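PDB 4TLV: ADP-ribosylating toxin CARDS from Mycoplasma pneumoniae, which transfers ADP-ribose from NAD+ to several target proteins and causes vacuolation and injury of mammalian cells, making it the main virulence factor of its bacterium. Local coordinates for residues W317-R322 with R435-F440; S334-A339 with V360-K365; D219-T224 with V269-D274; R322-D327 with S353-N358. All blocks are in the same frame, centred on the assembly; numbering follows the deposited sequence.

Interaction 1: W317-R322 with R435-F440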
loop_
_atom_site.group_PDB
_atom_site.type_symbol
_atom_site.label_atom_id
_atom_site.label_comp_id
_atom_site.label_asym_id
_atom_site.label_seq_id
_atom_site.Cartn_x
_atom_site.Cartn_y
_atom_site.Cartn_z
ATOM N N TRP A 317 -13.689 -0.440 -1.937
ATOM C CA TRP A 317 -12.671 0.282 -1.202
ATOM C C TRP A 317 -11.727 -0.801 -0.680
ATOM O O TRP A 317 -12.172 -1.719 0.011
ATOM C CB TRP A 317 -13.340 1.040 -0.052
ATOM C CG TRP A 317 -12.438 1.941 0.769
ATOM C CD1 TRP A 317 -11.391 2.693 0.324
ATOM C CD2 TRP A 317 -12.550 2.189 2.167
ATOM N NE1 TRP A 317 -10.815 3.379 1.382
ATOM C CE2 TRP A 317 -11.525 3.096 2.519
ATOM C CE3 TRP A 317 -13.422 1.731 3.167
ATOM C CZ2 TRP A 317 -11.332 3.532 3.830
ATOM C CZ3 TRP A 317 -13.242 2.178 4.458
ATOM C CH2 TRP A 317 -12.200 3.068 4.782
ATOM N N ASP A 318 -10.444 -0.711 -1.026
ATOM C CA ASP A 318 -9.482 -1.763 -0.658
ATOM C C ASP A 318 -8.546 -1.379 0.500
ATOM O O ASP A 318 -8.618 -0.278 1.031
ATOM C CB ASP A 318 -8.686 -2.256 -1.890
ATOM C CG ASP A 318 -7.632 -1.247 -2.378
ATOM O OD1 ASP A 318 -7.212 -0.346 -1.620
ATOM O OD2 ASP A 318 -7.203 -1.375 -3.542
ATOM N N VAL A 319 -7.669 -2.304 0.893
ATOM C CA VAL A 319 -6.841 -2.112 2.080
ATOM C C VAL A 319 -5.703 -1.120 1.869
ATOM O O VAL A 319 -5.056 -0.718 2.837
ATOM C CB VAL A 319 -6.231 -3.440 2.562
ATOM C CG1 VAL A 319 -7.288 -4.266 3.317
ATOM C CG2 VAL A 319 -5.655 -4.212 1.368
ATOM N N TYR A 320 -5.485 -0.707 0.620
ATOM C CA TYR A 320 -4.560 0.399 0.331
ATOM C C TYR A 320 -5.315 1.723 0.396
ATOM O O TYR A 320 -4.760 2.776 0.103
ATOM C CB TYR A 320 -3.926 0.227 -1.060
ATOM C CG TYR A 320 -3.042 -0.990 -1.150
ATOM C CD1 TYR A 320 -1.785 -0.999 -0.570
ATOM C CD2 TYR A 320 -3.469 -2.129 -1.793
ATOM C CE1 TYR A 320 -0.975 -2.134 -0.625
ATOM C CE2 TYR A 320 -2.671 -3.256 -1.852
ATOM C CZ TYR A 320 -1.425 -3.248 -1.262
ATOM O OH TYR A 320 -0.625 -4.369 -1.338
ATOM N N GLN A 321 -6.582 1.647 0.794
ATOM C CA GLN A 321 -7.473 2.812 0.876
ATOM C C GLN A 321 -7.999 3.326 -0.470
ATOM O O GLN A 321 -8.535 4.433 -0.535
ATOM C CB GLN A 321 -6.827 3.971 1.666
ATOM C CG GLN A 321 -6.520 3.650 3.118
ATOM C CD GLN A 321 -6.003 4.861 3.900
ATOM O OE1 GLN A 321 -4.736 4.825 4.268
ATOM N NE2 GLN A 321 -6.742 5.827 4.150
ATOM N N ARG A 322 -7.869 2.529 -1.532
ATOM C CA ARG A 322 -8.263 2.985 -2.855
ATOM C C ARG A 322 -9.713 2.643 -3.117
ATOM O O ARG A 322 -10.207 1.605 -2.679
ATOM C CB ARG A 322 -7.394 2.341 -3.932
ATOM C CG ARG A 322 -5.881 2.531 -3.708
ATOM C CD ARG A 322 -5.086 1.778 -4.795
ATOM N NE ARG A 322 -5.249 0.334 -4.688
ATOM C CZ ARG A 322 -4.481 -0.546 -5.330
ATOM N NH1 ARG A 322 -3.502 -0.113 -6.116
ATOM N NH2 ARG A 322 -4.708 -1.861 -5.219
ATOM N N ARG A 435 -11.576 -4.059 1.702
ATOM C CA ARG A 435 -11.475 -5.452 1.281
ATOM C C ARG A 435 -10.067 -5.710 0.745
ATOM O O ARG A 435 -9.314 -4.771 0.474
ATOM C CB ARG A 435 -12.497 -5.761 0.181
ATOM C CG ARG A 435 -12.191 -5.112 -1.182
ATOM C CD ARG A 435 -12.990 -5.788 -2.352
ATOM N NE ARG A 435 -14.439 -5.690 -2.130
ATOM C CZ ARG A 435 -15.375 -6.121 -2.975
ATOM N NH1 ARG A 435 -15.026 -6.665 -4.129
ATOM N NH2 ARG A 435 -16.668 -5.975 -2.666
ATOM N N ALA A 436 -9.714 -6.982 0.602
ATOM C CA ALA A 436 -8.417 -7.341 0.041
ATOM C C ALA A 436 -8.259 -6.751 -1.368
ATOM O O ALA A 436 -9.223 -6.628 -2.117
ATOM C CB ALA A 436 -8.236 -8.877 0.030
ATOM N N ALA A 437 -7.033 -6.383 -1.712
ATOM C CA ALA A 437 -6.738 -5.745 -2.983
ATOM C C ALA A 437 -6.672 -6.758 -4.119
ATOM O O ALA A 437 -6.433 -7.935 -3.886
ATOM C CB ALA A 437 -5.415 -4.990 -2.876
ATOM N N SER A 438 -6.871 -6.292 -5.347
ATOM C CA SER A 438 -6.887 -7.192 -6.505
ATOM C C SER A 438 -5.739 -6.944 -7.478
ATOM O O SER A 438 -5.429 -7.810 -8.298
ATOM C CB SER A 438 -8.218 -7.103 -7.247
ATOM O OG SER A 438 -8.320 -5.867 -7.924
ATOM N N THR A 439 -5.128 -5.765 -7.396
ATOM C CA THR A 439 -3.905 -5.478 -8.151
ATOM C C THR A 439 -2.877 -4.789 -7.274
ATOM O O THR A 439 -3.218 -4.132 -6.282
ATOM C CB THR A 439 -4.152 -4.620 -9.409
ATOM O OG1 THR A 439 -4.581 -3.299 -9.034
ATOM C CG2 THR A 439 -5.183 -5.311 -10.348
ATOM N N PHE A 440 -1.611 -4.946 -7.648
ATOM C CA PHE A 440 -0.512 -4.516 -6.791
ATOM C C PHE A 440 0.552 -3.769 -7.591
ATOM O O PHE A 440 1.722 -4.149 -7.608
ATOM C CB PHE A 440 0.069 -5.745 -6.104
ATOM C CG PHE A 440 -0.963 -6.541 -5.357
ATOM C CD1 PHE A 440 -1.691 -7.535 -5.995
ATOM C CD2 PHE A 440 -1.222 -6.280 -4.027
ATOM C CE1 PHE A 440 -2.648 -8.268 -5.318
ATOM C CE2 PHE A 440 -2.191 -7.011 -3.340
ATOM C CZ PHE A 440 -2.907 -7.993 -3.986
HETATM O O HOH W 1 -7.471 -3.512 -5.441
HETATM O O HOH W 2 -2.450 -1.621 -8.303
#
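D318 and R435 are joined by a single beta bridge, in which R435 N donates to W317 O at 2.9 Å. Beside it D318 CA comes 3.2 Å from R435 O, a CA-H...O contact.

The charged interactions run through R322. Its chain bends at chi3 (-66°), turning NE back to D318 OD2, 2.8 Å away on the syn side; NH2 reaches the same oxygen. NH2 also crosses to the other segment and donates to T439 O at 2.9 Å, nearly straight at 163° and in the guanidinium plane. D318 OD1 meanwhile accepts from R322 N and weakly from Y320 N, so an aspartate here braces the type I turn from D318 to Q321.

Two waters extend the network. One donates to D318 OD2 and accepts from S438 N; the other lies 2.9 Å from R322 NH1 and 2.8 Å from T439 OG1.

Apolar contact comes from Y320. The edge of its ring meets A437 CB, with CE2 3.4 Å away, where a small methyl suits the tight fit. Y320 OH lies in the plane of the F440 ring, at its CD2 edge, and the two side chains cross at about a right angle.

With D318 and R322 both buried, the ion pair probably neutralises two charges inside the protein, and R322 NH2 also donates to the T439 carbonyl, where D2 passes into D3.

Interaction 2: S334-A339 with V360-K365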
loop_
_atom_site.group_PDB
_atom_site.type_symbol
_atom_site.label_atom_id
_atom_site.label_comp_id
_atom_site.label_asym_id
_atom_site.label_seq_id
_atom_site.Cartn_x
_atom_site.Cartn_y
_atom_site.Cartn_z
ATOM N N SER A 334 -6.274 -1.808 -13.628
ATOM C CA SER A 334 -7.320 -1.442 -12.689
ATOM C C SER A 334 -7.295 0.077 -12.570
ATOM O O SER A 334 -6.232 0.685 -12.685
ATOM C CB SER A 334 -7.002 -2.075 -11.330
ATOM O OG SER A 334 -7.872 -1.599 -10.321
ATOM N N LEU A 335 -8.465 0.685 -12.378
ATOM C CA LEU A 335 -8.580 2.134 -12.220
ATOM C C LEU A 335 -9.180 2.521 -10.866
ATOM O O LEU A 335 -10.097 1.858 -10.383
ATOM C CB LEU A 335 -9.448 2.710 -13.339
ATOM C CG LEU A 335 -8.899 2.505 -14.759
ATOM C CD1 LEU A 335 -10.027 2.694 -15.799
ATOM C CD2 LEU A 335 -7.707 3.435 -15.030
ATOM N N SER A 336 -8.667 3.606 -10.283
ATOM C CA SER A 336 -9.054 4.076 -8.948
ATOM C C SER A 336 -9.404 5.561 -8.981
ATOM O O SER A 336 -8.850 6.314 -9.784
ATOM C CB SER A 336 -7.885 3.888 -7.964
ATOM O OG SER A 336 -7.661 2.520 -7.692
ATOM N N LEU A 337 -10.331 5.967 -8.115
ATOM C CA LEU A 337 -10.643 7.373 -7.896
ATOM C C LEU A 337 -9.403 8.096 -7.417
ATOM O O LEU A 337 -8.724 7.644 -6.488
ATOM C CB LEU A 337 -11.753 7.514 -6.846
ATOM C CG LEU A 337 -13.176 7.531 -7.414
ATOM C CD1 LEU A 337 -13.500 6.310 -8.244
ATOM C CD2 LEU A 337 -14.203 7.728 -6.289
ATOM N N THR A 338 -9.114 9.232 -8.039
ATOM C CA THR A 338 -7.886 9.951 -7.762
ATOM C C THR A 338 -8.228 11.432 -7.582
ATOM O O THR A 338 -8.949 12.005 -8.400
ATOM C CB THR A 338 -6.889 9.762 -8.930
ATOM O OG1 THR A 338 -6.708 8.359 -9.187
ATOM C CG2 THR A 338 -5.550 10.401 -8.625
ATOM N N ALA A 339 -7.743 12.031 -6.499
ATOM C CA ALA A 339 -7.974 13.445 -6.229
ATOM C C ALA A 339 -6.885 14.284 -6.898
ATOM O O ALA A 339 -5.724 14.239 -6.494
ATOM C CB ALA A 339 -7.985 13.698 -4.733
ATOM N N VAL A 360 -0.655 8.536 -2.928
ATOM C CA VAL A 360 -1.387 9.160 -1.827
ATOM C C VAL A 360 -2.692 9.780 -2.329
ATOM O O VAL A 360 -3.700 9.763 -1.629
ATOM C CB VAL A 360 -0.523 10.205 -1.085
ATOM C CG1 VAL A 360 -1.338 10.926 0.001
ATOM C CG2 VAL A 360 0.700 9.532 -0.450
ATOM N N ASN A 361 -2.691 10.296 -3.555
ATOM C CA ASN A 361 -3.898 10.917 -4.093
ATOM C C ASN A 361 -5.007 9.917 -4.462
ATOM O O ASN A 361 -6.108 10.326 -4.816
ATOM C CB ASN A 361 -3.585 11.881 -5.257
ATOM C CG ASN A 361 -2.957 11.185 -6.463
ATOM O OD1 ASN A 361 -2.848 9.953 -6.510
ATOM N ND2 ASN A 361 -2.547 11.981 -7.458
ATOM N N GLN A 362 -4.725 8.617 -4.335
ATOM C CA GLN A 362 -5.769 7.594 -4.480
ATOM C C GLN A 362 -6.232 7.019 -3.139
ATOM O O GLN A 362 -6.992 6.049 -3.110
ATOM C CB GLN A 362 -5.305 6.435 -5.383
ATOM C CG GLN A 362 -4.871 6.836 -6.799
ATOM C CD GLN A 362 -4.296 5.660 -7.585
ATOM O OE1 GLN A 362 -4.283 4.523 -7.117
ATOM N NE2 GLN A 362 -3.823 5.933 -8.792
ATOM N N LYS A 363 -5.782 7.594 -2.030
ATOM C CA LYS A 363 -6.160 7.067 -0.724
ATOM C C LYS A 363 -7.297 7.864 -0.077
ATOM O O LYS A 363 -7.279 9.101 -0.066
ATOM C CB LYS A 363 -4.941 6.968 0.195
ATOM C CG LYS A 363 -3.838 6.031 -0.372
ATOM C CD LYS A 363 -2.772 5.759 0.693
ATOM C CE LYS A 363 -1.614 4.913 0.152
ATOM N NZ LYS A 363 -2.080 3.633 -0.526
ATOM N N TRP A 364 -8.272 7.134 0.465
ATOM C CA TRP A 364 -9.514 7.710 0.992
ATOM C C TRP A 364 -9.827 7.123 2.357
ATOM O O TRP A 364 -9.490 5.971 2.625
ATOM C CB TRP A 364 -10.678 7.379 0.057
ATOM C CG TRP A 364 -10.461 7.882 -1.349
ATOM C CD1 TRP A 364 -9.923 7.186 -2.407
ATOM C CD2 TRP A 364 -10.757 9.194 -1.837
ATOM N NE1 TRP A 364 -9.874 7.991 -3.516
ATOM C CE2 TRP A 364 -10.389 9.226 -3.199
ATOM C CE3 TRP A 364 -11.319 10.345 -1.256
ATOM C CZ2 TRP A 364 -10.549 10.375 -3.996
ATOM C CZ3 TRP A 364 -11.491 11.488 -2.058
ATOM C CH2 TRP A 364 -11.111 11.488 -3.408
ATOM N N LYS A 365 -10.462 7.913 3.216
ATOM C CA LYS A 365 -10.932 7.430 4.517
ATOM C C LYS A 365 -12.438 7.544 4.494
ATOM O O LYS A 365 -12.973 8.448 3.852
ATOM C CB LYS A 365 -10.415 8.318 5.658
ATOM C CG LYS A 365 -8.955 8.148 6.045
ATOM C CD LYS A 365 -8.529 9.308 6.979
ATOM C CE LYS A 365 -8.853 10.647 6.311
ATOM N NZ LYS A 365 -8.413 11.855 7.069
HETATM O O HOH W 3 -8.760 5.432 -5.109
HETATM O O HOH W 4 -3.147 14.901 -7.078
#
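Within the beta-trefoil domain D2, T338 and A339 of strand 335-340 meet N361 and Q362 of the 3-10 turn that leads into strand 364-368, the two parts running 106° apart. A339 N donates to N361 O at 2.9 Å, nearly straight at 172°, which ties the strand backbone to the turn.

W364 supplies the second bond. Its indole NE1 reaches L337 O at 3.2 Å; the carbonyl oxygen lies in the ring plane, while the donor stands well above the plane of the carbonyl. Tryptophan suits this place because the same ring that donates also packs its CH2 against A339 CB, 4.1 Å away. A water near this bond touches L337 O and Q362 O, and accepts weakly from NE1.

N361 has CG between its backbone N and carbonyl carbon; this chi1 of 63° sets CG 3.5 Å from T338 CG2, and OD1 lies as close. A second water links N361 ND2 to A339 O. Q362 lays its CG 3.4 Å from T338 OG1 and extends past S336 CB; its amide is held beyond the contact, OE1 by A356 N and NE2 by V354 O, while S353 OG holds T338 OG1.

Here the turn and the tryptophan after it pack on a strand of the preceding antiparallel hairpin, within a domain of the beta-trefoil fold, which is built from such hairpins.

Interaction 3: D219-T224 with V269-D274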
loop_
_atom_site.group_PDB
_atom_site.type_symbol
_atom_site.label_atom_id
_atom_site.label_comp_id
_atom_site.label_asym_id
_atom_site.label_seq_id
_atom_site.Cartn_x
_atom_site.Cartn_y
_atom_site.Cartn_z
ATOM N N ASP A 219 -7.153 -14.260 9.315
ATOM C CA ASP A 219 -8.175 -13.844 8.350
ATOM C C ASP A 219 -8.956 -12.681 8.972
ATOM O O ASP A 219 -9.674 -12.872 9.959
ATOM C CB ASP A 219 -9.112 -15.022 8.065
ATOM C CG ASP A 219 -10.187 -14.696 7.065
ATOM O OD1 ASP A 219 -10.457 -13.499 6.826
ATOM O OD2 ASP A 219 -10.763 -15.655 6.500
ATOM N N VAL A 220 -8.826 -11.480 8.405
ATOM C CA VAL A 220 -9.498 -10.316 8.991
ATOM C C VAL A 220 -10.638 -9.763 8.128
ATOM O O VAL A 220 -10.924 -8.563 8.159
ATOM C CB VAL A 220 -8.495 -9.204 9.408
ATOM C CG1 VAL A 220 -7.636 -9.689 10.575
ATOM C CG2 VAL A 220 -7.621 -8.761 8.203
ATOM N N SER A 221 -11.264 -10.666 7.370
ATOM C CA SER A 221 -12.486 -10.424 6.597
ATOM C C SER A 221 -12.224 -9.910 5.192
ATOM O O SER A 221 -11.189 -9.304 4.920
ATOM C CB SER A 221 -13.466 -9.489 7.318
ATOM O OG SER A 221 -13.693 -9.910 8.651
ATOM N N GLU A 222 -13.174 -10.194 4.308
ATOM C CA GLU A 222 -13.118 -9.766 2.920
ATOM C C GLU A 222 -11.826 -10.177 2.224
ATOM O O GLU A 222 -11.301 -9.453 1.379
ATOM C CB GLU A 222 -13.352 -8.266 2.813
ATOM C CG GLU A 222 -14.796 -7.920 3.104
ATOM C CD GLU A 222 -15.053 -6.438 3.045
ATOM O OE1 GLU A 222 -14.388 -5.689 3.798
ATOM O OE2 GLU A 222 -15.916 -6.042 2.242
ATOM N N GLY A 223 -11.342 -11.359 2.577
ATOM C CA GLY A 223 -10.191 -11.937 1.897
ATOM C C GLY A 223 -8.856 -11.436 2.416
ATOM O O GLY A 223 -7.798 -11.849 1.926
ATOM N N THR A 224 -8.900 -10.550 3.399
ATOM C CA THR A 224 -7.704 -9.845 3.861
ATOM C C THR A 224 -6.890 -10.689 4.837
ATOM O O THR A 224 -7.450 -11.283 5.747
ATOM C CB THR A 224 -8.101 -8.500 4.522
ATOM O OG1 THR A 224 -8.857 -7.741 3.579
ATOM C CG2 THR A 224 -6.880 -7.696 4.948
ATOM N N VAL A 269 -12.830 -14.212 1.665
ATOM C CA VAL A 269 -13.006 -13.631 0.347
ATOM C C VAL A 269 -14.420 -13.966 -0.181
ATOM O O VAL A 269 -14.962 -13.254 -1.028
ATOM C CB VAL A 269 -11.878 -14.091 -0.639
ATOM C CG1 VAL A 269 -12.136 -15.495 -1.131
ATOM C CG2 VAL A 269 -11.728 -13.138 -1.826
ATOM N N LYS A 270 -15.042 -15.011 0.356
ATOM C CA LYS A 270 -16.402 -15.366 -0.066
ATOM C C LYS A 270 -17.454 -14.339 0.380
ATOM O O LYS A 270 -18.588 -14.384 -0.064
ATOM C CB LYS A 270 -16.792 -16.739 0.453
ATOM C CG LYS A 270 -17.002 -16.814 1.937
ATOM C CD LYS A 270 -17.502 -18.199 2.329
ATOM C CE LYS A 270 -17.538 -18.350 3.836
ATOM N NZ LYS A 270 -18.007 -19.735 4.183
ATOM N N GLU A 271 -17.070 -13.431 1.273
ATOM C CA GLU A 271 -17.956 -12.356 1.706
ATOM C C GLU A 271 -18.180 -11.280 0.641
ATOM O O GLU A 271 -19.093 -10.457 0.788
ATOM C CB GLU A 271 -17.393 -11.682 2.979
ATOM C CG GLU A 271 -17.352 -12.596 4.195
ATOM C CD GLU A 271 -16.434 -12.117 5.315
ATOM O OE1 GLU A 271 -15.645 -11.174 5.105
ATOM O OE2 GLU A 271 -16.501 -12.700 6.425
ATOM N N LEU A 272 -17.333 -11.227 -0.391
ATOM C CA LEU A 272 -17.354 -10.066 -1.295
ATOM C C LEU A 272 -18.618 -10.023 -2.137
ATOM O O LEU A 272 -19.052 -11.048 -2.642
ATOM C CB LEU A 272 -16.128 -10.050 -2.224
ATOM C CG LEU A 272 -14.763 -10.053 -1.514
ATOM C CD1 LEU A 272 -13.645 -9.946 -2.533
ATOM C CD2 LEU A 272 -14.679 -8.921 -0.506
ATOM N N GLU A 273 -19.186 -8.828 -2.287
ATOM C CA GLU A 273 -20.358 -8.599 -3.128
ATOM C C GLU A 273 -20.104 -7.359 -3.956
ATOM O O GLU A 273 -19.359 -6.477 -3.539
ATOM C CB GLU A 273 -21.614 -8.340 -2.273
ATOM C CG GLU A 273 -21.971 -9.458 -1.317
ATOM C CD GLU A 273 -22.857 -8.997 -0.150
ATOM O OE1 GLU A 273 -23.017 -7.761 0.081
ATOM O OE2 GLU A 273 -23.375 -9.887 0.550
ATOM N N ASP A 274 -20.726 -7.294 -5.127
ATOM C CA ASP A 274 -20.651 -6.115 -5.975
ATOM C C ASP A 274 -21.563 -5.033 -5.416
ATOM O O ASP A 274 -22.763 -5.255 -5.250
ATOM C CB ASP A 274 -21.080 -6.468 -7.399
ATOM C CG ASP A 274 -20.048 -7.312 -8.135
ATOM O OD1 ASP A 274 -18.892 -7.425 -7.667
ATOM O OD2 ASP A 274 -20.402 -7.840 -9.204
#
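Unusually, G223 and V269 bring two backbone donors close together: G223 N and V269 N are 3.3 Å apart and cannot bond to each other. The approach is possible because G223 has no side chain; a beta carbon there would stand only 3.0 Å from V269 CG2, and the positive phi of the residue also suits glycine. G223 N turns to S268 OG instead, while V269 CB rests 3.7 Å from G223 CA.

A single hydrogen bond crosses the contact. E222 N donates to E271 OE1 at 2.8 Å with an angle of 162°, meeting the oxygen nearly in line with its C-O bond. E271 sits at the end of the 3-10 segment 269-271, and its extended chain carries the carboxylate to the turn, where OE1 also lies 3.5 Å from S221 CB. The E222 side chain heads elsewhere, its OE1 to T433 OG1, crossing E271 at about a right angle. On the way, E222 CB packs 3.6 Å from L272 CD2, so the glutamate's methylene part covers a leucine methyl.

The first segment is shaped by a type I' turn from S221 to T224, closed by T224 N to S221 O, and by an Asx turn in which D219 OD1 accepts from S221 N.

K270 to D274 form the KELED motif, involved in host ER trafficking and solvent exposed as a whole, although E271 points into this contact. The loop between strands 214-219 and 225-226, in the inferred NAD+-binding region, thus packs against the segment leading from strand 253-258 to strand 278-281 of D2.

Interaction 4: R322-D327 with S353-N358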
loop_
_atom_site.group_PDB
_atom_site.type_symbol
_atom_site.label_atom_id
_atom_site.label_comp_id
_atom_site.label_asym_id
_atom_site.label_seq_id
_atom_site.Cartn_x
_atom_site.Cartn_y
_atom_site.Cartn_z
ATOM N N ARG A 322 -7.869 2.529 -1.532
ATOM C CA ARG A 322 -8.263 2.985 -2.855
ATOM C C ARG A 322 -9.713 2.643 -3.117
ATOM O O ARG A 322 -10.207 1.605 -2.679
ATOM C CB ARG A 322 -7.394 2.341 -3.932
ATOM C CG ARG A 322 -5.881 2.531 -3.708
ATOM C CD ARG A 322 -5.086 1.778 -4.795
ATOM N NE ARG A 322 -5.249 0.334 -4.688
ATOM C CZ ARG A 322 -4.481 -0.546 -5.330
ATOM N NH1 ARG A 322 -3.502 -0.113 -6.116
ATOM N NH2 ARG A 322 -4.708 -1.861 -5.219
ATOM N N ILE A 323 -10.402 3.518 -3.828
ATOM C CA ILE A 323 -11.735 3.177 -4.311
ATOM C C ILE A 323 -11.593 2.802 -5.783
ATOM O O ILE A 323 -11.308 3.664 -6.619
ATOM C CB ILE A 323 -12.702 4.380 -4.158
ATOM C CG1 ILE A 323 -12.785 4.800 -2.691
ATOM C CG2 ILE A 323 -14.081 4.033 -4.715
ATOM C CD1 ILE A 323 -13.384 6.206 -2.480
ATOM N N CYS A 324 -11.762 1.518 -6.099
ATOM C CA CYS A 324 -11.473 1.008 -7.436
ATOM C C CYS A 324 -12.740 0.600 -8.170
ATOM O O CYS A 324 -13.684 0.098 -7.548
ATOM C CB CYS A 324 -10.589 -0.239 -7.364
ATOM S SG CYS A 324 -9.083 -0.104 -6.405
ATOM N N LEU A 325 -12.741 0.785 -9.493
ATOM C CA LEU A 325 -13.772 0.214 -10.359
ATOM C C LEU A 325 -13.585 -1.291 -10.365
ATOM O O LEU A 325 -12.455 -1.771 -10.375
ATOM C CB LEU A 325 -13.614 0.695 -11.797
ATOM C CG LEU A 325 -14.479 1.830 -12.317
ATOM C CD1 LEU A 325 -14.221 2.034 -13.827
ATOM C CD2 LEU A 325 -15.962 1.562 -12.042
ATOM N N LYS A 326 -14.686 -2.035 -10.381
ATOM C CA LYS A 326 -14.617 -3.488 -10.322
ATOM C C LYS A 326 -13.812 -4.107 -11.460
ATOM O O LYS A 326 -12.953 -4.950 -11.211
ATOM C CB LYS A 326 -16.025 -4.108 -10.306
ATOM C CG LYS A 326 -16.038 -5.636 -10.435
ATOM C CD LYS A 326 -17.480 -6.146 -10.571
ATOM C CE LYS A 326 -17.534 -7.622 -10.901
ATOM N NZ LYS A 326 -16.891 -8.425 -9.838
ATOM N N ASP A 327 -14.093 -3.724 -12.700
ATOM C CA ASP A 327 -13.520 -4.454 -13.840
ATOM C C ASP A 327 -12.204 -3.861 -14.345
ATOM O O ASP A 327 -12.006 -2.643 -14.350
ATOM C CB ASP A 327 -14.505 -4.542 -15.011
ATOM C CG ASP A 327 -15.744 -5.359 -14.671
ATOM O OD1 ASP A 327 -15.602 -6.542 -14.299
ATOM O OD2 ASP A 327 -16.854 -4.802 -14.770
ATOM N N SER A 353 -7.491 7.158 -12.378
ATOM C CA SER A 353 -6.156 6.859 -12.883
ATOM C C SER A 353 -5.767 5.424 -12.535
ATOM O O SER A 353 -6.473 4.743 -11.791
ATOM C CB SER A 353 -5.105 7.862 -12.391
ATOM O OG SER A 353 -4.878 7.715 -11.017
ATOM N N VAL A 354 -4.661 4.955 -13.098
ATOM C CA VAL A 354 -4.215 3.580 -12.881
ATOM C C VAL A 354 -4.006 3.318 -11.380
ATOM O O VAL A 354 -3.284 4.059 -10.709
ATOM C CB VAL A 354 -2.926 3.292 -13.673
ATOM C CG1 VAL A 354 -2.324 1.920 -13.302
ATOM C CG2 VAL A 354 -3.222 3.331 -15.165
ATOM N N SER A 355 -4.644 2.270 -10.861
ATOM C CA SER A 355 -4.535 1.941 -9.429
ATOM C C SER A 355 -3.087 1.702 -9.037
ATOM O O SER A 355 -2.407 0.900 -9.661
ATOM C CB SER A 355 -5.354 0.675 -9.103
ATOM O OG SER A 355 -6.688 0.781 -9.570
ATOM N N ALA A 356 -2.618 2.378 -7.991
ATOM C CA ALA A 356 -1.219 2.290 -7.582
ATOM C C ALA A 356 -1.178 2.244 -6.073
ATOM O O ALA A 356 -1.825 3.056 -5.416
ATOM C CB ALA A 356 -0.454 3.520 -8.056
ATOM N N VAL A 357 -0.395 1.325 -5.521
ATOM C CA VAL A 357 -0.420 1.117 -4.077
ATOM C C VAL A 357 0.243 2.246 -3.308
ATOM O O VAL A 357 0.013 2.392 -2.111
ATOM C CB VAL A 357 0.203 -0.228 -3.669
ATOM C CG1 VAL A 357 -0.606 -1.381 -4.254
ATOM C CG2 VAL A 357 1.666 -0.302 -4.107
ATOM N N ASN A 358 1.077 3.030 -3.991
ATOM C CA ASN A 358 1.818 4.092 -3.335
ATOM C C ASN A 358 1.304 5.491 -3.647
ATOM O O ASN A 358 1.927 6.462 -3.263
ATOM C CB ASN A 358 3.319 4.010 -3.671
ATOM C CG ASN A 358 3.588 4.055 -5.177
ATOM O OD1 ASN A 358 2.796 3.550 -5.977
ATOM N ND2 ASN A 358 4.713 4.663 -5.566
HETATM O O HOH W 2 -2.450 -1.621 -8.303
#
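The guanidinium of R322 is a flat group sandwiched between S355 on one face and Y320 on the other. S355 CB lies over the first face, 3.6 Å from NH1. Across the plane the ring of Y320 approaches with CG, offset toward the rim. At the edge stands the backbone of A356: its N is 3.2 Å from NH1 and its CA lies in the guanidinium plane. Both nitrogens are donors, so this is close packing and not a bond; A356 N gives its hydrogen to Q362 OE1. NE and NH2 are engaged by D318, and NH2 also by T439 O.

A water supplies the polar link. Held by R322 NH1, it donates onward to S355 O at 2.9 Å. Arginine suits the place because its nitrogens can donate around the rim, to carboxylate, carbonyl and water, while the faces take carbon neighbours.

The aliphatic part of the chain contributes too, with R322 CD 3.6 Å from A356 O. V357 CG1, anti to its carbonyl carbon (chi1 -63°), comes to within 3.7 Å of R322 NH1 from the same side of the plane as Y320, and the two side chains run obliquely across each other. C324 SG is the remaining neighbour, 4.1 Å from S355 OG. That hydroxyl finds its partners in S336 OG and S334 OG, so a small serine serves both the guanidinium face and the adjoining strand.

The contact lies in D2, where strand 323-325, paired with strand 315-317, meets the loop that leaves strand 348-354. Strand 335-340 runs between them, and strand 441-443 of D3 packs against V357.

In the fold
From the N terminus, interaction 3 closes first, joining the inferred NAD+-binding region to the segment that enters D2. Interaction 1 then opens at residue 317 and closes at 435, and its long loop holds the other two contacts. Within it interactions 4 and 2 cross, their segments alternating along the chain: 322-327, 334-339, 353-358, 360-365. R322 belongs to both 1 and 4, which also share a water. The Q321-W364 backbone bond ties interaction 1 to interaction 2. E222 with A436 and E273 with R435 connect interaction 3 to 1, and the D274-K326 salt bridge connects it to 4. Together they bind the ADP-ribosyltransferase part, D2 and the start of D3.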